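PDB 5TVA: 6-carboxyhexanoate--CoA ligase from Aquifex aeolicus, which belongs to the BioW family of CoA ligases and is a single-chain alpha/beta enzyme holding adenosine monophosphate and coenzyme A in the model. Local coordinates for residues 53-61 and 232-240; 115-126 and 215-224. All coordinates share one frame; numbering follows the deposited sequence.

Contact 1: residues 53-61 and 232-240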
loop_
_atom_site.group_PDB
_atom_site.type_symbol
_atom_site.label_atom_id
_atom_site.label_comp_id
_atom_site.label_asym_id
_atom_site.label_seq_id
_atom_site.Cartn_x
_atom_site.Cartn_y
_atom_site.Cartn_z
ATOM N N VAL A 53 13.096 -16.731 -6.923
ATOM C CA VAL A 53 13.634 -15.781 -5.951
ATOM C C VAL A 53 15.069 -16.170 -5.604
ATOM O O VAL A 53 15.353 -17.339 -5.329
ATOM C CB VAL A 53 12.764 -15.748 -4.681
ATOM C CG1 VAL A 53 13.477 -14.992 -3.550
ATOM C CG2 VAL A 53 11.391 -15.137 -4.969
ATOM N N LYS A 54 15.971 -15.194 -5.594
ATOM C CA LYS A 54 17.335 -15.471 -5.164
ATOM C C LYS A 54 17.441 -15.345 -3.652
ATOM O O LYS A 54 17.363 -16.341 -2.927
ATOM C CB LYS A 54 18.311 -14.520 -5.856
ATOM C CG LYS A 54 18.210 -14.511 -7.376
ATOM C CD LYS A 54 19.424 -15.179 -8.030
ATOM C CE LYS A 54 19.374 -15.077 -9.549
ATOM N NZ LYS A 54 19.081 -13.677 -9.979
ATOM N N ASP A 55 17.580 -14.120 -3.169
ATOM C CA ASP A 55 17.637 -13.824 -1.748
ATOM C C ASP A 55 16.308 -13.265 -1.264
ATOM O O ASP A 55 15.570 -12.623 -2.016
ATOM C CB ASP A 55 18.744 -12.811 -1.460
ATOM C CG ASP A 55 20.041 -13.189 -2.105
ATOM O OD1 ASP A 55 20.748 -14.042 -1.526
ATOM O OD2 ASP A 55 20.330 -12.665 -3.207
ATOM N N PHE A 56 16.037 -13.466 0.018
ATOM C CA PHE A 56 14.826 -12.931 0.616
ATOM C C PHE A 56 15.022 -12.850 2.117
ATOM O O PHE A 56 15.912 -13.491 2.680
ATOM C CB PHE A 56 13.607 -13.795 0.280
ATOM C CG PHE A 56 13.638 -15.174 0.904
ATOM C CD1 PHE A 56 14.286 -16.227 0.267
ATOM C CD2 PHE A 56 13.005 -15.414 2.120
ATOM C CE1 PHE A 56 14.305 -17.496 0.830
ATOM C CE2 PHE A 56 13.028 -16.681 2.698
ATOM C CZ PHE A 56 13.673 -17.727 2.055
ATOM N N GLU A 57 14.161 -12.073 2.766
ATOM C CA GLU A 57 14.229 -11.942 4.208
ATOM C C GLU A 57 12.849 -12.181 4.801
ATOM O O GLU A 57 11.834 -11.786 4.222
ATOM C CB GLU A 57 14.773 -10.566 4.644
ATOM C CG GLU A 57 15.298 -10.589 6.087
ATOM C CD GLU A 57 15.853 -9.261 6.568
ATOM O OE1 GLU A 57 15.859 -9.043 7.801
ATOM O OE2 GLU A 57 16.269 -8.439 5.725
ATOM N N VAL A 58 12.834 -12.848 5.952
ATOM C CA VAL A 58 11.630 -13.098 6.735
ATOM C C VAL A 58 11.600 -12.097 7.873
ATOM O O VAL A 58 12.610 -11.900 8.552
ATOM C CB VAL A 58 11.609 -14.541 7.265
ATOM C CG1 VAL A 58 10.376 -14.787 8.140
ATOM C CG2 VAL A 58 11.636 -15.500 6.093
ATOM N N VAL A 59 10.456 -11.453 8.073
ATOM C CA VAL A 59 10.296 -10.412 9.081
ATOM C C VAL A 59 9.017 -10.685 9.868
ATOM O O VAL A 59 8.022 -11.166 9.310
ATOM C CB VAL A 59 10.261 -9.016 8.429
ATOM C CG1 VAL A 59 10.176 -7.934 9.480
ATOM C CG2 VAL A 59 11.509 -8.803 7.571
ATOM N N LYS A 60 9.043 -10.367 11.165
ATOM C CA LYS A 60 7.921 -10.600 12.070
ATOM C C LYS A 60 6.997 -9.387 12.104
ATOM O O LYS A 60 7.413 -8.293 12.497
ATOM C CB LYS A 60 8.440 -10.909 13.472
ATOM C CG LYS A 60 7.350 -11.259 14.490
ATOM C CD LYS A 60 6.805 -12.658 14.265
ATOM C CE LYS A 60 5.690 -12.994 15.268
ATOM N NZ LYS A 60 5.069 -14.332 14.999
ATOM N N PHE A 61 5.739 -9.579 11.702
ATOM C CA PHE A 61 4.753 -8.509 11.815
ATOM C C PHE A 61 4.584 -8.109 13.281
ATOM O O PHE A 61 4.587 -8.957 14.175
ATOM C CB PHE A 61 3.410 -8.949 11.219
ATOM C CG PHE A 61 2.340 -7.888 11.274
ATOM C CD1 PHE A 61 2.265 -6.909 10.290
ATOM C CD2 PHE A 61 1.408 -7.870 12.316
ATOM C CE1 PHE A 61 1.289 -5.925 10.331
ATOM C CE2 PHE A 61 0.425 -6.892 12.373
ATOM C CZ PHE A 61 0.364 -5.909 11.376
ATOM N N THR A 232 11.338 -1.785 -4.132
ATOM C CA THR A 232 11.099 -2.309 -5.464
ATOM C C THR A 232 11.877 -3.577 -5.786
ATOM O O THR A 232 11.549 -4.236 -6.781
ATOM C CB THR A 232 11.396 -1.235 -6.528
ATOM O OG1 THR A 232 12.805 -0.885 -6.553
ATOM C CG2 THR A 232 10.565 -0.000 -6.265
ATOM N N GLN A 233 12.853 -3.962 -4.962
ATOM C CA GLN A 233 13.723 -5.081 -5.291
ATOM C C GLN A 233 13.869 -6.096 -4.159
ATOM O O GLN A 233 13.995 -7.288 -4.424
ATOM C CB GLN A 233 15.119 -4.567 -5.712
ATOM C CG GLN A 233 15.088 -3.676 -6.965
ATOM C CD GLN A 233 16.484 -3.330 -7.553
ATOM O OE1 GLN A 233 17.536 -3.690 -7.008
ATOM N NE2 GLN A 233 16.476 -2.618 -8.671
ATOM N N LYS A 234 13.885 -5.677 -2.903
ATOM C CA LYS A 234 14.136 -6.651 -1.852
ATOM C C LYS A 234 12.904 -7.548 -1.639
ATOM O O LYS A 234 11.759 -7.099 -1.734
ATOM C CB LYS A 234 14.533 -5.933 -0.567
ATOM C CG LYS A 234 14.975 -6.870 0.544
ATOM C CD LYS A 234 15.587 -6.106 1.702
ATOM C CE LYS A 234 15.668 -6.977 2.946
ATOM N NZ LYS A 234 16.421 -8.232 2.710
ATOM N N VAL A 235 13.142 -8.833 -1.393
ATOM C CA VAL A 235 12.085 -9.830 -1.287
ATOM C C VAL A 235 11.864 -10.123 0.189
ATOM O O VAL A 235 12.780 -10.590 0.882
ATOM C CB VAL A 235 12.426 -11.109 -2.072
ATOM C CG1 VAL A 235 11.340 -12.163 -1.872
ATOM C CG2 VAL A 235 12.565 -10.803 -3.552
ATOM N N VAL A 236 10.660 -9.825 0.674
ATOM C CA VAL A 236 10.327 -9.900 2.093
ATOM C C VAL A 236 9.087 -10.762 2.283
ATOM O O VAL A 236 8.033 -10.474 1.707
ATOM C CB VAL A 236 10.090 -8.506 2.688
ATOM C CG1 VAL A 236 9.639 -8.631 4.127
ATOM C CG2 VAL A 236 11.350 -7.689 2.588
ATOM N N LEU A 237 9.211 -11.810 3.094
ATOM C CA LEU A 237 8.075 -12.558 3.611
ATOM C C LEU A 237 7.760 -12.052 5.009
ATOM O O LEU A 237 8.664 -11.889 5.829
ATOM C CB LEU A 237 8.363 -14.058 3.671
ATOM C CG LEU A 237 8.734 -14.754 2.369
ATOM C CD1 LEU A 237 8.930 -16.212 2.642
ATOM C CD2 LEU A 237 7.655 -14.549 1.322
ATOM N N ILE A 238 6.479 -11.823 5.281
ATOM C CA ILE A 238 6.020 -11.271 6.550
ATOM C C ILE A 238 5.319 -12.367 7.330
ATOM O O ILE A 238 4.420 -13.033 6.805
ATOM C CB ILE A 238 5.086 -10.077 6.331
ATOM C CG1 ILE A 238 5.833 -9.013 5.527
ATOM C CG2 ILE A 238 4.590 -9.570 7.667
ATOM C CD1 ILE A 238 4.924 -8.105 4.743
ATOM N N GLU A 239 5.753 -12.560 8.573
ATOM C CA GLU A 239 5.312 -13.625 9.462
ATOM C C GLU A 239 4.457 -13.006 10.552
ATOM O O GLU A 239 4.900 -12.076 11.237
ATOM C CB GLU A 239 6.520 -14.325 10.088
ATOM C CG GLU A 239 6.304 -15.740 10.565
ATOM C CD GLU A 239 7.647 -16.450 10.774
ATOM O OE1 GLU A 239 8.668 -15.743 10.906
ATOM O OE2 GLU A 239 7.688 -17.707 10.809
ATOM N N LEU A 240 3.235 -13.508 10.703
ATOM C CA LEU A 240 2.316 -12.940 11.679
ATOM C C LEU A 240 2.680 -13.408 13.085
ATOM O O LEU A 240 2.831 -14.607 13.321
ATOM C CB LEU A 240 0.866 -13.311 11.354
ATOM C CG LEU A 240 -0.132 -12.469 12.151
ATOM C CD1 LEU A 240 0.166 -11.003 11.961
ATOM C CD2 LEU A 240 -1.571 -12.773 11.809
HETATM O O HOH W 1 15.785 -9.947 -1.583
#
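Glu57 to Lys60 pair with Val236 to Glu239 as parallel strands, their short axes 4.6 Å apart at the closest and 29° from aligned. The register is one to one, and the backbone bonds alternate as a parallel ladder requires: Glu57 N to Val235 O, Leu237 N to Glu57 O, Val59 N to Leu237 O, Glu239 N to Val59 O, and Phe61 N to Glu239 O, the last at 2.7 Å. At the start of the ladder a water takes over, donating to Asp55 O and accepting from Val235 N.

Side chains then divide between the two faces of the sheet. With Glu57 lie Val236, Val59 and Ile238; Val59 CG2 meets Val236 CG1 at 3.9 Å, and helix 158-173 covers this side through Phe168 and Phe172. Glu57 is extended, and Lys234 bends at its last torsion (chi4 56°) to bring NZ 3.0 Å from Glu57 OE2, a salt bridge on the anti lone pair. On the side of Val58 and Leu237, Leu237 CD1 approaches the Phe56 ring obliquely, 4.1 Å from Phe56 CE2, while Val53 CG1 and Val235 CG1 meet tip to tip. Lys60 turns at chi2, which carries NZ over to Leu240 O at 2.8 Å; the donor stands 40° out of the carbonyl plane. At the chain's end, Leu240 CD1 lies 3.4 Å from Phe61 CD2, the two side chains pointing the same way, and Phe61 CB rests on Ile238 CG2.

Strand 236-239 also bonds to strand 139-141 and is therefore the middle strand of a three-stranded parallel sheet, with 57-60 at its edge. The chemistry implies a backbone-led union: five bonds fix the register of the C-terminal strand, and lysine contacts near both ends supplement them.

Contact 2: residues 115-126 and 215-224. With AMP (adenosine monophosphate), chain C.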
loop_
_atom_site.group_PDB
_atom_site.type_symbol
_atom_site.label_atom_id
_atom_site.label_comp_id
_atom_site.label_asym_id
_atom_site.label_seq_id
_atom_site.Cartn_x
_atom_site.Cartn_y
_atom_site.Cartn_z
ATOM N N ALA A 115 2.913 5.363 -5.526
ATOM C CA ALA A 115 2.890 6.241 -4.369
ATOM C C ALA A 115 3.760 7.482 -4.584
ATOM O O ALA A 115 4.750 7.461 -5.334
ATOM C CB ALA A 115 3.342 5.480 -3.119
ATOM N N VAL A 116 3.344 8.578 -3.932
ATOM C CA VAL A 116 4.186 9.757 -3.749
ATOM C C VAL A 116 5.267 9.453 -2.719
ATOM O O VAL A 116 4.996 8.851 -1.668
ATOM C CB VAL A 116 3.338 10.956 -3.278
ATOM C CG1 VAL A 116 4.234 12.136 -2.848
ATOM C CG2 VAL A 116 2.320 11.388 -4.342
ATOM N N LEU A 117 6.507 9.888 -3.005
ATOM C CA LEU A 117 7.608 9.883 -2.032
ATOM C C LEU A 117 7.787 11.317 -1.541
ATOM O O LEU A 117 8.330 12.169 -2.255
ATOM C CB LEU A 117 8.902 9.347 -2.649
ATOM C CG LEU A 117 8.867 7.864 -3.031
ATOM C CD1 LEU A 117 10.066 7.479 -3.836
ATOM C CD2 LEU A 117 8.775 6.993 -1.805
ATOM N N MET A 118 7.339 11.584 -0.319
ATOM C CA MET A 118 7.371 12.933 0.233
ATOM C C MET A 118 8.511 13.093 1.231
ATOM O O MET A 118 8.621 12.319 2.195
ATOM C CB MET A 118 6.037 13.277 0.900
ATOM C CG MET A 118 6.083 14.566 1.702
ATOM S SD MET A 118 4.458 15.277 2.021
ATOM C CE MET A 118 3.934 15.650 0.348
ATOM N N ASP A 119 9.347 14.112 1.001
ATOM C CA ASP A 119 10.357 14.550 1.961
ATOM C C ASP A 119 9.732 14.894 3.315
ATOM O O ASP A 119 8.980 15.869 3.396
ATOM C CB ASP A 119 11.094 15.769 1.374
ATOM C CG ASP A 119 12.413 16.069 2.071
ATOM O OD1 ASP A 119 12.481 15.970 3.311
ATOM O OD2 ASP A 119 13.401 16.393 1.355
ATOM N N ILE A 120 10.032 14.123 4.377
ATOM C CA ILE A 120 9.438 14.381 5.699
ATOM C C ILE A 120 9.667 15.815 6.130
ATOM O O ILE A 120 8.815 16.428 6.789
ATOM C CB ILE A 120 10.013 13.445 6.778
ATOM C CG1 ILE A 120 11.534 13.326 6.632
ATOM C CG2 ILE A 120 9.174 12.171 6.980
ATOM C CD1 ILE A 120 12.137 12.402 7.636
ATOM N N GLU A 121 10.852 16.352 5.816
ATOM C CA GLU A 121 11.255 17.645 6.345
ATOM C C GLU A 121 10.618 18.794 5.584
ATOM O O GLU A 121 10.279 19.809 6.193
ATOM C CB GLU A 121 12.780 17.761 6.319
ATOM C CG GLU A 121 13.484 16.732 7.192
ATOM C CD GLU A 121 15.013 16.780 7.057
ATOM O OE1 GLU A 121 15.531 16.911 5.921
ATOM O OE2 GLU A 121 15.701 16.695 8.095
ATOM N N THR A 122 10.422 18.660 4.274
ATOM C CA THR A 122 10.033 19.799 3.458
ATOM C C THR A 122 8.709 19.624 2.716
ATOM O O THR A 122 8.227 20.598 2.120
ATOM C CB THR A 122 11.135 20.122 2.430
ATOM O OG1 THR A 122 11.196 19.091 1.437
ATOM C CG2 THR A 122 12.513 20.229 3.115
ATOM N N GLY A 123 8.114 18.431 2.720
ATOM C CA GLY A 123 6.888 18.197 1.976
ATOM C C GLY A 123 7.041 18.090 0.473
ATOM O O GLY A 123 6.028 17.983 -0.228
ATOM N N GLU A 124 8.268 18.096 -0.052
ATOM C CA GLU A 124 8.470 18.110 -1.496
ATOM C C GLU A 124 8.415 16.694 -2.071
ATOM O O GLU A 124 8.861 15.726 -1.441
ATOM C CB GLU A 124 9.799 18.795 -1.833
ATOM C CG GLU A 124 10.567 18.218 -3.026
ATOM C CD GLU A 124 11.868 18.988 -3.336
ATOM O OE1 GLU A 124 12.595 18.581 -4.277
ATOM O OE2 GLU A 124 12.150 20.008 -2.654
ATOM N N ARG A 125 7.856 16.579 -3.274
ATOM C CA ARG A 125 7.691 15.289 -3.935
ATOM C C ARG A 125 9.002 14.869 -4.592
ATOM O O ARG A 125 9.489 15.560 -5.490
ATOM C CB ARG A 125 6.577 15.384 -4.975
ATOM C CG ARG A 125 5.194 15.567 -4.361
ATOM C CD ARG A 125 4.103 15.692 -5.417
ATOM N NE ARG A 125 3.981 14.507 -6.265
ATOM C CZ ARG A 125 2.921 14.261 -7.028
ATOM N NH1 ARG A 125 1.909 15.116 -7.034
ATOM N NH2 ARG A 125 2.856 13.158 -7.765
ATOM N N LEU A 126 9.545 13.712 -4.181
ATOM C CA LEU A 126 10.847 13.227 -4.647
ATOM C C LEU A 126 10.764 12.202 -5.772
ATOM O O LEU A 126 11.791 11.920 -6.407
ATOM C CB LEU A 126 11.629 12.595 -3.490
ATOM C CG LEU A 126 11.754 13.411 -2.199
ATOM C CD1 LEU A 126 12.495 12.627 -1.117
ATOM C CD2 LEU A 126 12.449 14.740 -2.457
ATOM N N ARG A 215 -1.411 7.140 -2.389
ATOM C CA ARG A 215 -0.571 6.866 -1.239
ATOM C C ARG A 215 0.545 7.899 -1.200
ATOM O O ARG A 215 1.084 8.294 -2.240
ATOM C CB ARG A 215 0.023 5.444 -1.290
ATOM C CG ARG A 215 -0.904 4.356 -0.788
ATOM C CD ARG A 215 -0.258 2.972 -0.764
ATOM N NE ARG A 215 -0.989 2.096 -1.661
ATOM C CZ ARG A 215 -1.796 1.102 -1.297
ATOM N NH1 ARG A 215 -1.964 0.768 -0.026
ATOM N NH2 ARG A 215 -2.394 0.413 -2.239
ATOM N N VAL A 216 0.878 8.341 0.007
ATOM C CA VAL A 216 2.026 9.199 0.244
ATOM C C VAL A 216 2.928 8.469 1.225
ATOM O O VAL A 216 2.480 8.084 2.316
ATOM C CB VAL A 216 1.623 10.587 0.774
ATOM C CG1 VAL A 216 2.882 11.435 1.078
ATOM C CG2 VAL A 216 0.741 11.302 -0.241
ATOM N N TYR A 217 4.190 8.261 0.827
ATOM C CA TYR A 217 5.210 7.681 1.691
ATOM C C TYR A 217 6.067 8.811 2.248
ATOM O O TYR A 217 6.651 9.589 1.473
ATOM C CB TYR A 217 6.092 6.693 0.926
ATOM C CG TYR A 217 5.440 5.434 0.390
ATOM C CD1 TYR A 217 4.153 5.052 0.785
ATOM C CD2 TYR A 217 6.128 4.604 -0.508
ATOM C CE1 TYR A 217 3.573 3.901 0.300
ATOM C CE2 TYR A 217 5.542 3.438 -1.009
ATOM C CZ TYR A 217 4.257 3.094 -0.595
ATOM O OH TYR A 217 3.650 1.938 -1.064
ATOM N N PHE A 218 6.184 8.886 3.580
ATOM C CA PHE A 218 7.007 9.918 4.219
ATOM C C PHE A 218 8.406 9.352 4.451
ATOM O O PHE A 218 8.576 8.429 5.262
ATOM C CB PHE A 218 6.370 10.394 5.524
ATOM C CG PHE A 218 5.024 11.048 5.330
ATOM C CD1 PHE A 218 4.929 12.389 5.002
ATOM C CD2 PHE A 218 3.846 10.303 5.437
ATOM C CE1 PHE A 218 3.694 12.982 4.802
ATOM C CE2 PHE A 218 2.608 10.896 5.240
ATOM C CZ PHE A 218 2.532 12.227 4.935
ATOM N N VAL A 219 9.404 9.895 3.732
ATOM C CA VAL A 219 10.767 9.364 3.731
ATOM C C VAL A 219 11.788 10.468 3.998
ATOM O O VAL A 219 11.611 11.623 3.607
ATOM C CB VAL A 219 11.131 8.665 2.392
ATOM C CG1 VAL A 219 10.191 7.491 2.086
ATOM C CG2 VAL A 219 11.155 9.672 1.248
ATOM N N SER A 220 12.886 10.091 4.645
ATOM C CA SER A 220 14.014 10.998 4.826
ATOM C C SER A 220 14.826 11.042 3.534
ATOM O O SER A 220 15.272 9.994 3.053
ATOM C CB SER A 220 14.872 10.530 5.994
ATOM O OG SER A 220 15.787 11.538 6.377
ATOM N N ARG A 221 14.993 12.240 2.953
ATOM C CA ARG A 221 15.676 12.319 1.664
ATOM C C ARG A 221 17.054 11.668 1.698
ATOM O O ARG A 221 17.481 11.087 0.697
ATOM C CB ARG A 221 15.830 13.760 1.164
ATOM C CG ARG A 221 16.238 13.753 -0.311
ATOM C CD ARG A 221 16.947 14.999 -0.774
ATOM N NE ARG A 221 16.093 15.992 -1.424
ATOM C CZ ARG A 221 16.167 16.332 -2.711
ATOM N NH1 ARG A 221 17.041 15.743 -3.519
ATOM N NH2 ARG A 221 15.346 17.259 -3.192
ATOM N N LYS A 222 17.758 11.741 2.825
ATOM C CA LYS A 222 19.110 11.203 2.841
ATOM C C LYS A 222 19.137 9.700 2.616
ATOM O O LYS A 222 20.208 9.159 2.319
ATOM C CB LYS A 222 19.802 11.554 4.163
ATOM C CG LYS A 222 19.296 10.738 5.313
ATOM C CD LYS A 222 19.822 11.211 6.657
ATOM C CE LYS A 222 18.788 10.893 7.728
ATOM N NZ LYS A 222 19.482 10.411 8.950
ATOM N N GLU A 223 17.994 9.026 2.747
ATOM C CA GLU A 223 17.863 7.581 2.589
ATOM C C GLU A 223 17.070 7.203 1.350
ATOM O O GLU A 223 16.683 6.035 1.214
ATOM C CB GLU A 223 17.167 6.968 3.808
ATOM C CG GLU A 223 17.867 7.106 5.151
ATOM C CD GLU A 223 16.907 6.826 6.301
ATOM O OE1 GLU A 223 17.017 7.488 7.360
ATOM O OE2 GLU A 223 16.019 5.953 6.137
ATOM N N LEU A 224 16.802 8.164 0.455
ATOM C CA LEU A 224 15.867 7.940 -0.646
ATOM C C LEU A 224 16.288 6.759 -1.511
ATOM O O LEU A 224 15.467 5.891 -1.850
ATOM C CB LEU A 224 15.741 9.209 -1.492
ATOM C CG LEU A 224 14.844 9.155 -2.733
ATOM C CD1 LEU A 224 13.370 8.894 -2.378
ATOM C CD2 LEU A 224 14.948 10.419 -3.528
HETATM P P AMP C . -5.200 0.193 -4.227
HETATM O O1P AMP C . -4.564 -0.282 -2.938
HETATM O O2P AMP C . -4.929 -0.799 -5.340
HETATM O O3P AMP C . -6.618 0.746 -4.138
HETATM O "O5'" AMP C . -4.396 1.506 -4.659
HETATM C "C5'" AMP C . -4.608 2.770 -4.032
HETATM C "C4'" AMP C . -3.684 3.804 -4.634
HETATM O "O4'" AMP C . -2.341 3.582 -4.125
HETATM C "C3'" AMP C . -3.569 3.733 -6.158
HETATM O "O3'" AMP C . -4.469 4.606 -6.817
HETATM C "C2'" AMP C . -2.110 4.050 -6.449
HETATM O "O2'" AMP C . -1.929 5.450 -6.599
HETATM C "C1'" AMP C . -1.405 3.588 -5.171
HETATM N N9 AMP C . -0.830 2.228 -5.286
HETATM C C8 AMP C . -1.424 1.134 -5.802
HETATM N N7 AMP C . -0.592 0.057 -5.759
HETATM C C5 AMP C . 0.572 0.445 -5.205
HETATM C C6 AMP C . 1.867 -0.185 -4.833
HETATM N N6 AMP C . 2.126 -1.491 -5.067
HETATM N N1 AMP C . 2.812 0.609 -4.257
HETATM C C2 AMP C . 2.598 1.912 -4.025
HETATM N N3 AMP C . 1.450 2.540 -4.331
HETATM C C4 AMP C . 0.411 1.881 -4.901
#
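Arg221, Ile120 and Leu126 have the most surface buried here, all beyond or at the end of the parallel pairing of strand 116-119 with strand 215-219. Arg221 reaches across the turn with CG anti to the backbone N (chi1 -167°) and bends at chi3, so that its guanidinium meets two carboxylates at its edge. NH2 lies 3.2 Å from Glu124 OE1 in a salt bridge, the two planes 86° apart; the pair of Arg221 NE with Asp119 OD2 is long, 3.9 Å. Leu126 CD2 sits over one face of the same guanidinium, while Leu126 CD1 packs on Val219 CG2 and Leu126 CB on Leu224 CD2.

Ile120 works on the other side of the sheet, its CG2 3.6 Å from Phe218 CB and its CD1 against Ser220 CB. Its N donates to Val219 O at 3.1 Å, the last of five backbone bonds that begin with Val116 N to Arg215 O. Asp119 OD1 accepts from Glu121 N, an Asx turn that shapes the bend just after the strand.

Farther back, Ala115 CB stands over the centre of the Tyr217 ring, 3.6 Å from its centroid and 11° off the normal: a CH-pi contact. Leu117 CD2 borders the ring edge, and Thr136 OG1 bonds the hydroxyl. Arg215 NE makes a weak bond to AMP O4', and Arg215 NH1 is held by Tyr191. The chemistry thus changes along the pair: salt bridges and apolar side chains combine at the turn, whereas the Ala115-Tyr217 contact lies next to the charged Arg215 at the adenosine monophosphate pocket, to which this pairing contributes all three residues.

In the fold
Contact 1 lies at the surface and contact 2 is largely buried, although both join parallel strands distant in sequence. They belong to different sheets: 53-61 and 232-240 to the three-stranded parallel one, 115-126 and 215-224 to the edge of the six-stranded mixed one. Their centres are 23 Å apart and they do not touch, yet helix 224-233 runs from the end of 215-224 to the start of 232-240, and contact 2 is nested within the chain span that contact 1 closes. In the first, Lys234 makes a salt bridge and Lys60 bonds a backbone carbonyl, near opposite ends of the ladder; in the second an arginine pairs with acids at the turn, while another serves the ligand pocket.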